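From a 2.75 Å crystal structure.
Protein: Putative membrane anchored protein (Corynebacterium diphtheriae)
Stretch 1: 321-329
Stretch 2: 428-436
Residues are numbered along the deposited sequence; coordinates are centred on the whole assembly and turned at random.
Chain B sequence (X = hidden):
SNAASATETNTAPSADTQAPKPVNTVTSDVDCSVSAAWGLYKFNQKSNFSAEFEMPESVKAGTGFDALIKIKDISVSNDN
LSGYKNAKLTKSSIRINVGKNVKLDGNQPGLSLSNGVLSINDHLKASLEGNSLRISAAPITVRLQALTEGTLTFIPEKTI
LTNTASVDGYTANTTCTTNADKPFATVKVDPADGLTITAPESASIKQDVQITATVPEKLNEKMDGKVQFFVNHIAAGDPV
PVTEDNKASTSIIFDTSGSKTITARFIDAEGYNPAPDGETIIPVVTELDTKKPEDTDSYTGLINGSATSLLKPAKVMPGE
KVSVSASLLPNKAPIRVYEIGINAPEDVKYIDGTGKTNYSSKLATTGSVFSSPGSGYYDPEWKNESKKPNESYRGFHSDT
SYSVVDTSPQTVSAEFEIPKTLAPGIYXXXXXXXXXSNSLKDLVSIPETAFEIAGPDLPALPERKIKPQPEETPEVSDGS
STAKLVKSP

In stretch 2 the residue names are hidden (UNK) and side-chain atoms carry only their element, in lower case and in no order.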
# COMPACT_ATOMS: atom_id res chain seq x y z
N LYS B 321 19.74 -28.29 -13.44
CA LYS B 321 19.77 -27.97 -14.88
C LYS B 321 18.63 -27.01 -15.13
O LYS B 321 17.61 -27.11 -14.47
CB LYS B 321 19.62 -29.24 -15.75
CG LYS B 321 20.92 -30.09 -15.93
CD LYS B 321 20.71 -31.48 -16.62
CE LYS B 321 22.04 -32.07 -17.20
NZ LYS B 321 22.19 -33.58 -17.15
N VAL B 322 18.81 -26.04 -16.02
CA VAL B 322 17.72 -25.11 -16.37
C VAL B 322 17.65 -24.89 -17.87
O VAL B 322 18.65 -25.01 -18.57
CB VAL B 322 17.85 -23.73 -15.70
CG1 VAL B 322 17.91 -23.84 -14.19
CG2 VAL B 322 19.04 -22.94 -16.25
N SER B 323 16.47 -24.54 -18.37
CA SER B 323 16.32 -24.26 -19.78
C SER B 323 15.94 -22.80 -19.94
O SER B 323 15.07 -22.29 -19.23
CB SER B 323 15.25 -25.14 -20.35
OG SER B 323 14.01 -24.70 -19.84
N VAL B 324 16.60 -22.14 -20.87
CA VAL B 324 16.48 -20.72 -21.01
C VAL B 324 16.12 -20.42 -22.45
O VAL B 324 16.53 -21.12 -23.37
CB VAL B 324 17.82 -20.02 -20.68
CG1 VAL B 324 17.76 -18.58 -21.02
CG2 VAL B 324 18.14 -20.18 -19.22
N SER B 325 15.36 -19.36 -22.64
CA SER B 325 15.02 -18.90 -23.95
C SER B 325 15.25 -17.40 -23.95
O SER B 325 15.02 -16.73 -22.94
CB SER B 325 13.55 -19.20 -24.19
OG SER B 325 13.18 -18.85 -25.50
N ALA B 326 15.71 -16.85 -25.06
CA ALA B 326 15.90 -15.38 -25.15
C ALA B 326 15.46 -14.90 -26.53
O ALA B 326 15.87 -15.48 -27.54
CB ALA B 326 17.32 -15.01 -24.89
N SER B 327 14.63 -13.86 -26.57
CA SER B 327 14.08 -13.40 -27.83
C SER B 327 14.47 -11.96 -28.07
O SER B 327 14.32 -11.13 -27.20
CB SER B 327 12.57 -13.49 -27.77
OG SER B 327 12.08 -14.80 -27.89
N LEU B 328 14.93 -11.63 -29.27
CA LEU B 328 15.03 -10.23 -29.68
C LEU B 328 13.76 -9.88 -30.44
O LEU B 328 13.36 -10.60 -31.35
CB LEU B 328 16.23 -10.04 -30.58
CG LEU B 328 16.54 -8.72 -31.26
CD1 LEU B 328 17.80 -8.95 -32.01
CD2 LEU B 328 15.44 -8.26 -32.25
N LEU B 329 13.16 -8.75 -30.09
CA LEU B 329 11.88 -8.35 -30.65
C LEU B 329 12.06 -7.16 -31.60
O LEU B 329 12.19 -6.04 -31.14
CB LEU B 329 10.93 -7.99 -29.51
CG LEU B 329 10.80 -9.05 -28.40
CD1 LEU B 329 10.06 -8.50 -27.19
CD2 LEU B 329 10.15 -10.37 -28.89
N UNK B 428 20.78 -13.38 -13.87
CA UNK B 428 19.98 -13.36 -15.10
C UNK B 428 20.81 -13.93 -16.21
O UNK B 428 22.04 -13.89 -16.15
c UNK B 428 19.67 -11.94 -15.54
c UNK B 428 20.14 -9.00 -14.17
se UNK B 428 18.61 -9.39 -15.28
c UNK B 428 18.48 -11.28 -14.90
N UNK B 429 20.16 -14.40 -17.26
CA UNK B 429 20.89 -14.66 -18.48
C UNK B 429 20.94 -13.42 -19.38
O UNK B 429 20.12 -12.50 -19.24
c UNK B 429 20.44 -17.12 -18.42
c UNK B 429 20.80 -19.47 -16.98
c UNK B 429 20.27 -15.86 -19.18
c UNK B 429 19.78 -18.63 -16.65
c UNK B 429 19.60 -17.44 -17.37
c UNK B 429 21.65 -19.14 -18.01
c UNK B 429 21.48 -17.98 -18.72
N UNK B 430 21.91 -13.38 -20.28
CA UNK B 430 22.00 -12.27 -21.22
C UNK B 430 21.84 -12.77 -22.62
O UNK B 430 22.10 -13.95 -22.90
n UNK B 430 25.06 -9.18 -19.00
c UNK B 430 24.99 -10.34 -19.62
o UNK B 430 25.98 -10.88 -20.11
c UNK B 430 23.62 -10.97 -19.73
c UNK B 430 23.36 -11.60 -21.10
N UNK B 431 21.45 -11.89 -23.53
CA UNK B 431 21.57 -12.17 -24.98
C UNK B 431 22.74 -11.38 -25.53
O UNK B 431 22.87 -10.17 -25.25
c UNK B 431 18.20 -13.46 -29.07
c UNK B 431 20.14 -12.51 -27.10
c UNK B 431 20.31 -11.78 -25.75
se UNK B 431 18.50 -11.94 -27.96
N UNK B 432 23.59 -12.07 -26.27
CA UNK B 432 24.63 -11.42 -27.08
C UNK B 432 24.00 -11.07 -28.42
O UNK B 432 23.25 -11.88 -28.97
N UNK B 433 24.24 -9.86 -28.94
CA UNK B 433 23.71 -9.51 -30.25
C UNK B 433 24.75 -8.79 -31.08
O UNK B 433 25.54 -8.01 -30.56
c UNK B 433 22.78 -7.37 -29.40
c UNK B 433 22.47 -8.63 -30.17
c UNK B 433 21.42 -9.34 -29.44
N UNK B 434 24.72 -9.04 -32.38
CA UNK B 434 25.54 -8.31 -33.32
C UNK B 434 24.57 -8.10 -34.46
O UNK B 434 24.09 -9.09 -35.05
c UNK B 434 26.74 -9.15 -33.75
c UNK B 434 27.85 -7.21 -34.95
c UNK B 434 27.57 -8.59 -34.87
o UNK B 434 29.91 -7.05 -37.95
c UNK B 434 28.91 -8.92 -36.90
c UNK B 434 28.12 -9.43 -35.85
c UNK B 434 29.14 -7.55 -36.96
c UNK B 434 28.62 -6.69 -36.00
N UNK B 435 24.25 -6.82 -34.74
CA UNK B 435 23.16 -6.47 -35.65
C UNK B 435 23.35 -5.08 -36.19
O UNK B 435 24.19 -4.33 -35.69
n UNK B 435 18.95 -4.88 -31.20
c UNK B 435 21.82 -6.53 -34.91
c UNK B 435 20.18 -4.65 -31.99
c UNK B 435 21.63 -5.47 -33.84
c UNK B 435 20.48 -5.82 -32.92
N UNK B 436 22.53 -4.73 -37.19
CA UNK B 436 22.53 -3.40 -37.83
C UNK B 436 23.61 -3.21 -38.88
O UNK B 436 24.72 -3.77 -38.74
c UNK B 436 20.35 -2.89 -36.03
o UNK B 436 18.40 -1.90 -33.11
c UNK B 436 22.65 -2.24 -36.84
c UNK B 436 19.32 -2.82 -35.11
c UNK B 436 19.44 -1.98 -34.01
c UNK B 436 21.62 -1.33 -34.73
c UNK B 436 20.59 -1.23 -33.81
c UNK B 436 21.52 -2.16 -35.85

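Position 428 carries two carbons, a selenium and a terminal carbon in an unbranched chain, and touches nothing on stretch 1. Selenium in this place marks selenomethionine, so the residue is Met428.

Position 429 has one carbon followed by a ring of six carbons, with no heteroatom. The ring has Val324 CG2 over one face and is approached obliquely by Val322 CG2. It is Phe429. Its CB points toward stretch 1. Val324 CG2 is 3.5 Å from the centroid of the Phe429 ring and 14° off the normal, in a CH-pi contact. The closest pair there is Val324 CG2 to Phe429 CE2, at 3.4 Å. Val322 CG2 is 4.0 Å from Phe429 CZ.

Position 430 has three carbons, the third carrying one oxygen and one nitrogen, and makes no contact with stretch 1. This is a side-chain amide one carbon longer than asparagine, hence Gln430. Its CB points away from stretch 1, and its amide is hydrogen-bonded elsewhere in the structure.

Position 431 again has two carbons, a selenium and a last carbon, unbranched, and it reaches stretch 1 near Ala326 and Leu328. It is the second selenomethionine, Met431. The chain is extended, with all three chi angles t. Met431 CE lies 3.4 Å from Ala326 O, and Met431 SE lies 4.0 Å from Leu328 CB. Nearer its root, Met431 CG is 4.4 Å from Ala326 CB.

Position 432 has no side-chain atoms and touches nothing on stretch 1. It is Gly432.

Position 433 has one carbon bearing two more, with no heteroatom, and touches Leu328 CD1. This is Val433. Its CG1 is 4.5 Å from Leu328 CD1, a marginal contact.

Position 434 has one carbon and a six-carbon ring bearing an oxygen. It is out of reach of stretch 1 and touches a crystal neighbour. It is Tyr434.

Position 435 has four carbons in a row ending in nitrogen, and its aliphatic part meets Leu328 CD1. This is Lys435. Lys435 CD is 4.2 Å from Leu328 CD1, while NZ is hydrogen-bonded elsewhere.

Position 436 has a carbon and a six-carbon ring bearing an oxygen. It lies beyond the strand, out of reach of stretch 1. It is Tyr436.

The contact is apolar packing, mostly between side chains of two strands crossing at -43°; Met431 also lies along the backbone of 326 to 328. No hydrogen bond joins the stretches. Every second residue faces the other strand: Val322 and Val324 meet Phe429, Ala326 and Leu328 meet Met431, and Leu328 also reaches Val433 and Lys435. Together the stretches bury 359 Å².

Stretch 2 428-436: MFQMGVYKY
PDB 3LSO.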